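Local coordinates for protein Cyclo(L-leucyl-L-leucyl) synthase (Staphylococcus haemolyticus, PDB 6EZ3) that joins two leucyl residues delivered by leucyl-tRNA into cyclo(L-leucyl-L-leucyl), without ATP, and also accepts other nonpolar residues such as phenylalanine and methionine, at residues 22-27 and 191-196; 52-57 and 105-110. All coordinates share one frame; numbering follows the deposited sequence.

Interaction 1 (22-27 and 191-196); sequences HVILGI and TLMAYH. With SO4 (sulfate ion), chain H.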
loop_
_atom_site.group_PDB
_atom_site.type_symbol
_atom_site.label_atom_id
_atom_site.label_comp_id
_atom_site.label_asym_id
_atom_site.label_seq_id
_atom_site.Cartn_x
_atom_site.Cartn_y
_atom_site.Cartn_z
ATOM N N HIS A 22 0.276 15.856 3.721
ATOM C CA HIS A 22 -0.622 14.716 3.564
ATOM C C HIS A 22 0.086 13.367 3.797
ATOM O O HIS A 22 1.261 13.210 3.437
ATOM C CB HIS A 22 -1.230 14.764 2.165
ATOM C CG HIS A 22 -2.264 13.710 1.870
ATOM N ND1 HIS A 22 -1.927 12.492 1.277
ATOM C CD2 HIS A 22 -3.600 13.742 2.039
ATOM C CE1 HIS A 22 -3.062 11.831 1.142
ATOM N NE2 HIS A 22 -4.094 12.539 1.574
ATOM N N VAL A 23 -0.651 12.384 4.353
ATOM C CA VAL A 23 -0.182 11.016 4.581
ATOM C C VAL A 23 -1.213 10.009 4.022
ATOM O O VAL A 23 -2.422 10.288 4.023
ATOM C CB VAL A 23 0.186 10.734 6.078
ATOM C CG1 VAL A 23 -1.023 10.795 7.034
ATOM C CG2 VAL A 23 0.918 9.408 6.217
ATOM N N ILE A 24 -0.723 8.861 3.525
ATOM C CA ILE A 24 -1.527 7.753 3.054
ATOM C C ILE A 24 -1.297 6.695 4.081
ATOM O O ILE A 24 -0.154 6.295 4.313
ATOM C CB ILE A 24 -1.168 7.247 1.618
ATOM C CG1 ILE A 24 -1.400 8.350 0.538
ATOM C CG2 ILE A 24 -1.983 5.970 1.263
ATOM C CD1 ILE A 24 -0.797 8.071 -0.770
ATOM N N LEU A 25 -2.364 6.267 4.749
ATOM C CA LEU A 25 -2.238 5.174 5.710
ATOM C C LEU A 25 -2.558 3.897 4.935
ATOM O O LEU A 25 -3.654 3.746 4.400
ATOM C CB LEU A 25 -3.163 5.318 6.933
ATOM C CG LEU A 25 -3.186 6.647 7.663
ATOM C CD1 LEU A 25 -4.282 6.655 8.675
ATOM C CD2 LEU A 25 -1.898 6.922 8.366
ATOM N N GLY A 26 -1.563 3.041 4.798
ATOM C CA GLY A 26 -1.727 1.764 4.141
ATOM C C GLY A 26 -2.197 0.746 5.160
ATOM O O GLY A 26 -1.464 0.430 6.116
ATOM N N ILE A 27 -3.445 0.247 4.972
ATOM C CA ILE A 27 -4.027 -0.821 5.787
ATOM C C ILE A 27 -4.028 -2.129 4.958
ATOM O O ILE A 27 -4.348 -2.115 3.776
ATOM C CB ILE A 27 -5.379 -0.406 6.393
ATOM C CG1 ILE A 27 -5.136 0.686 7.465
ATOM C CG2 ILE A 27 -6.113 -1.606 7.004
ATOM C CD1 ILE A 27 -6.151 1.807 7.541
ATOM N N THR A 191 2.844 13.780 -0.674
ATOM C CA THR A 191 2.245 12.767 0.204
ATOM C C THR A 191 3.289 11.743 0.629
ATOM O O THR A 191 4.337 11.647 -0.007
ATOM C CB THR A 191 1.036 12.117 -0.514
ATOM O OG1 THR A 191 0.371 11.166 0.323
ATOM C CG2 THR A 191 1.390 11.506 -1.840
ATOM N N LEU A 192 3.029 11.010 1.736
ATOM C CA LEU A 192 3.902 9.931 2.235
ATOM C C LEU A 192 3.061 8.669 2.318
ATOM O O LEU A 192 1.941 8.731 2.827
ATOM C CB LEU A 192 4.426 10.194 3.671
ATOM C CG LEU A 192 5.295 11.416 3.989
ATOM C CD1 LEU A 192 5.399 11.598 5.465
ATOM C CD2 LEU A 192 6.689 11.290 3.403
ATOM N N MET A 193 3.596 7.528 1.880
ATOM C CA MET A 193 2.930 6.263 2.091
ATOM C C MET A 193 3.467 5.733 3.459
ATOM O O MET A 193 4.684 5.520 3.584
ATOM C CB MET A 193 3.255 5.326 0.958
ATOM C CG MET A 193 2.830 3.931 1.223
ATOM S SD MET A 193 1.053 3.698 1.062
ATOM C CE MET A 193 0.821 4.091 -0.710
ATOM N N ALA A 194 2.586 5.613 4.509
ATOM C CA ALA A 194 2.945 5.169 5.867
ATOM C C ALA A 194 2.558 3.700 6.126
ATOM O O ALA A 194 1.399 3.314 5.958
ATOM C CB ALA A 194 2.295 6.068 6.894
ATOM N N TYR A 195 3.530 2.891 6.530
ATOM C CA TYR A 195 3.329 1.485 6.836
ATOM C C TYR A 195 4.109 1.081 8.112
ATOM O O TYR A 195 4.879 1.897 8.629
ATOM C CB TYR A 195 3.739 0.650 5.630
ATOM C CG TYR A 195 3.180 -0.752 5.616
ATOM C CD1 TYR A 195 4.022 -1.853 5.663
ATOM C CD2 TYR A 195 1.814 -0.978 5.468
ATOM C CE1 TYR A 195 3.520 -3.153 5.597
ATOM C CE2 TYR A 195 1.295 -2.269 5.419
ATOM C CZ TYR A 195 2.154 -3.358 5.471
ATOM O OH TYR A 195 1.674 -4.652 5.417
ATOM N N HIS A 196 3.895 -0.141 8.653
ATOM C CA HIS A 196 4.545 -0.586 9.904
ATOM C C HIS A 196 5.883 -1.272 9.763
ATOM O O HIS A 196 6.569 -1.474 10.758
ATOM C CB HIS A 196 3.610 -1.519 10.660
ATOM C CG HIS A 196 3.396 -2.845 9.983
ATOM N ND1 HIS A 196 2.471 -3.000 8.969
ATOM C CD2 HIS A 196 3.982 -4.038 10.218
ATOM C CE1 HIS A 196 2.509 -4.278 8.643
ATOM N NE2 HIS A 196 3.403 -4.938 9.360
HETATM S S SO4 H . 4.503 -8.643 9.465
HETATM O O1 SO4 H . 5.795 -7.950 9.512
HETATM O O2 SO4 H . 4.716 -10.079 9.226
HETATM O O3 SO4 H . 3.810 -8.474 10.745
HETATM O O4 SO4 H . 3.695 -8.085 8.372
#

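Interaction 2 (52-57 and 105-110); sequences DFSILL and RIHRFS. With SO4 (sulfate ion), chain G.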
loop_
_atom_site.group_PDB
_atom_site.type_symbol
_atom_site.label_atom_id
_atom_site.label_comp_id
_atom_site.label_asym_id
_atom_site.label_seq_id
_atom_site.Cartn_x
_atom_site.Cartn_y
_atom_site.Cartn_z
ATOM N N ASP A 52 -3.927 16.708 6.032
ATOM C CA ASP A 52 -4.879 15.790 5.413
ATOM C C ASP A 52 -4.304 14.367 5.339
ATOM O O ASP A 52 -3.083 14.196 5.323
ATOM C CB ASP A 52 -5.143 16.288 3.992
ATOM C CG ASP A 52 -6.517 16.012 3.457
ATOM O OD1 ASP A 52 -6.818 16.478 2.331
ATOM O OD2 ASP A 52 -7.303 15.342 4.160
ATOM N N PHE A 53 -5.170 13.349 5.242
ATOM C CA PHE A 53 -4.765 11.953 5.064
ATOM C C PHE A 53 -5.767 11.231 4.199
ATOM O O PHE A 53 -6.901 11.680 4.027
ATOM C CB PHE A 53 -4.605 11.217 6.401
ATOM C CG PHE A 53 -5.888 11.054 7.190
ATOM C CD1 PHE A 53 -6.625 9.879 7.111
ATOM C CD2 PHE A 53 -6.360 12.080 8.003
ATOM C CE1 PHE A 53 -7.829 9.749 7.791
ATOM C CE2 PHE A 53 -7.562 11.944 8.691
ATOM C CZ PHE A 53 -8.274 10.766 8.599
ATOM N N SER A 54 -5.340 10.096 3.676
ATOM C CA SER A 54 -6.082 9.166 2.836
ATOM C C SER A 54 -5.780 7.820 3.424
ATOM O O SER A 54 -4.751 7.648 4.089
ATOM C CB SER A 54 -5.490 9.155 1.430
ATOM O OG SER A 54 -6.005 10.177 0.600
ATOM N N ILE A 55 -6.608 6.846 3.111
ATOM C CA ILE A 55 -6.380 5.461 3.488
ATOM C C ILE A 55 -6.344 4.624 2.201
ATOM O O ILE A 55 -7.142 4.832 1.292
ATOM C CB ILE A 55 -7.436 4.993 4.515
ATOM C CG1 ILE A 55 -7.205 5.670 5.891
ATOM C CG2 ILE A 55 -7.459 3.477 4.663
ATOM C CD1 ILE A 55 -8.295 6.459 6.337
ATOM N N LEU A 56 -5.376 3.742 2.093
ATOM C CA LEU A 56 -5.284 2.862 0.949
ATOM C C LEU A 56 -5.463 1.458 1.465
ATOM O O LEU A 56 -4.734 1.012 2.361
ATOM C CB LEU A 56 -3.982 3.029 0.144
ATOM C CG LEU A 56 -4.030 2.385 -1.262
ATOM C CD1 LEU A 56 -4.862 3.215 -2.240
ATOM C CD2 LEU A 56 -2.636 2.114 -1.823
ATOM N N LEU A 57 -6.513 0.815 0.983
ATOM C CA LEU A 57 -6.900 -0.547 1.319
ATOM C C LEU A 57 -6.527 -1.455 0.131
ATOM O O LEU A 57 -6.286 -0.959 -0.974
ATOM C CB LEU A 57 -8.415 -0.521 1.532
ATOM C CG LEU A 57 -8.990 -0.537 2.948
ATOM C CD1 LEU A 57 -8.152 0.183 3.963
ATOM C CD2 LEU A 57 -10.394 -0.014 2.946
ATOM N N ARG A 105 -11.754 9.972 0.914
ATOM C CA ARG A 105 -10.733 9.714 1.922
ATOM C C ARG A 105 -10.199 8.295 1.872
ATOM O O ARG A 105 -9.017 8.131 2.158
ATOM C CB ARG A 105 -11.267 10.037 3.327
ATOM C CG ARG A 105 -10.212 10.236 4.446
ATOM C CD ARG A 105 -9.773 11.677 4.674
ATOM N NE ARG A 105 -10.893 12.613 4.732
ATOM C CZ ARG A 105 -10.781 13.902 5.026
ATOM N NH1 ARG A 105 -9.595 14.424 5.320
ATOM N NH2 ARG A 105 -11.855 14.679 5.044
ATOM N N ILE A 106 -11.052 7.264 1.573
ATOM C CA ILE A 106 -10.655 5.823 1.519
ATOM C C ILE A 106 -10.602 5.336 0.076
ATOM O O ILE A 106 -11.547 5.577 -0.693
ATOM C CB ILE A 106 -11.590 4.904 2.382
ATOM C CG1 ILE A 106 -11.814 5.480 3.796
ATOM C CG2 ILE A 106 -11.067 3.475 2.430
ATOM C CD1 ILE A 106 -12.984 4.925 4.548
ATOM N N HIS A 107 -9.516 4.645 -0.288
ATOM C CA HIS A 107 -9.313 4.101 -1.640
ATOM C C HIS A 107 -8.784 2.686 -1.599
ATOM O O HIS A 107 -8.263 2.242 -0.578
ATOM C CB HIS A 107 -8.322 4.938 -2.455
ATOM C CG HIS A 107 -8.540 6.414 -2.437
ATOM N ND1 HIS A 107 -7.584 7.268 -1.897
ATOM C CD2 HIS A 107 -9.523 7.155 -2.988
ATOM C CE1 HIS A 107 -8.061 8.492 -2.058
ATOM N NE2 HIS A 107 -9.197 8.485 -2.741
ATOM N N ARG A 108 -8.885 2.000 -2.724
ATOM C CA ARG A 108 -8.346 0.670 -2.955
ATOM C C ARG A 108 -7.341 0.814 -4.125
ATOM O O ARG A 108 -7.523 1.719 -4.948
ATOM C CB ARG A 108 -9.482 -0.240 -3.382
ATOM C CG ARG A 108 -10.440 -0.619 -2.284
ATOM C CD ARG A 108 -11.389 -1.686 -2.812
ATOM N NE ARG A 108 -10.800 -3.033 -2.868
ATOM C CZ ARG A 108 -11.491 -4.122 -3.184
ATOM N NH1 ARG A 108 -12.776 -4.031 -3.496
ATOM N NH2 ARG A 108 -10.905 -5.314 -3.182
ATOM N N PHE A 109 -6.319 -0.055 -4.262
ATOM C CA PHE A 109 -5.451 0.183 -5.421
ATOM C C PHE A 109 -6.095 -0.232 -6.759
ATOM O O PHE A 109 -5.523 0.026 -7.818
ATOM C CB PHE A 109 -4.036 -0.373 -5.268
ATOM C CG PHE A 109 -3.832 -1.774 -4.775
ATOM C CD1 PHE A 109 -3.923 -2.858 -5.650
ATOM C CD2 PHE A 109 -3.395 -2.008 -3.478
ATOM C CE1 PHE A 109 -3.653 -4.163 -5.215
ATOM C CE2 PHE A 109 -3.138 -3.313 -3.037
ATOM C CZ PHE A 109 -3.261 -4.378 -3.912
ATOM N N SER A 110 -7.341 -0.738 -6.696
ATOM C CA SER A 110 -8.172 -1.187 -7.811
ATOM C C SER A 110 -9.090 -0.111 -8.321
ATOM O O SER A 110 -9.754 -0.291 -9.348
ATOM C CB SER A 110 -9.043 -2.337 -7.341
ATOM O OG SER A 110 -8.391 -3.530 -7.715
HETATM S S SO4 G . -13.047 18.130 5.961
HETATM O O1 SO4 G . -11.692 17.595 5.740
HETATM O O2 SO4 G . -13.587 17.503 7.168
HETATM O O3 SO4 G . -12.962 19.593 6.127
HETATM O O4 SO4 G . -13.919 17.846 4.803
#

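Interaction 1 (22-27 and 191-196)
The Y195 ring carries H196 ND1, hydrogen-bonded to Y34 OH, over the centre of one face, while G26 O sits at its edge, 3.6 Å from Y195 CD2. In its ring plane, H22 ND1 shares a 2.8 Å hydrogen bond with T191 OG1; H22 CG and T191 OG1 are each anti to their backbone N, the side chains run side by side, and H22 NE2 bonds to S54 OG. At the H196 ring edge, NE2 makes a weak bond to a sulfate ion, probably from the crystallisation liquor.

The residues belong to two parallel central strands of a Rossmann-like (HUP) sheet. I24 is gripped twice, I24 N donating to L192 O (2.8 Å) and I24 O accepting A194 N almost along the C=O axis (2.8 Å). G26 N continues the pattern to A194 O. On one sheet face the side chains of I24 and M193 cross obliquely, I24 CG2 meeting M193 SD at 3.8 Å, the methionine bent at chi2 and chi3; on the other, V23 CG2 packs on the A194 methyl. Y195, probably substrate-binding, hydrogen-bonds through OH to S28, the likely nucleophile. Strand 218-225 flanks 191-195, 52-57 flanks 22-26, and helix 36-49 covers V23 and L25.

Interaction 2 (52-57 and 105-110)
D52 OD2 is gripped twice, by a salt bridge from R105 NH1 (2.7 Å) and by a weak hydrogen bond from F53 N (3.1 Å). This pair closes one end of a parallel strand pairing that brings 106-108 to the edge of the Rossmann-like sheet beside 52-57. I55 N donates to R105 O at 2.9 Å and I55 O receives H107 N, each donor lying in the plane of the carbonyl it meets. L57 N to H107 O (2.7 Å) extends the pairing; a weak bond from F109 N to L57 O follows.

R105, bent at chi2 and chi3, crosses F53 at about a right angle. R105 CD lies over one face of the phenyl ring, toward the rim, in a CH-pi contact 4.3 Å from the F53 centroid. The guanidinium plane stands 73° from the D52 carboxylate. R105 NE bonds to T101 O and NH2 to a sulfate, probably from the crystallisation liquor, so every nitrogen of the group has a partner and its rotation is well defined.

I55, I106 and L57 share one face, turned to helices 36-49 and 73-97; L56 and H107 share the other, where L56 CD1 meets H107 CB at 3.9 Å. F109 stacks edge-to-face on Y171, a possible aa-tRNA-binding residue. On the face of I55 and L57, L57 CD2 approaches I106 CG2 to 3.6 Å.

Overall arrangement
Interactions 1 and 2 are two strand pairings of one sheet, in the order 191-195, 22-26, 52-57, 106-108, separated by the pairing of 22-26 with 52-57; their centres are about 9 Å apart. That middle pairing joins them directly: L25 N lies 2.8 Å from S54 O, and L25 O lies 2.9 Å from L56 N, both probable hydrogen bonds. Along the chain, interaction 2 is nested inside the loop that interaction 1 closes. Both approach the probable catalytic site: the side chain of M193 lies about 6 Å, and that of F109 about 3 Å, from that of E175, which may have a critical role in the mechanism.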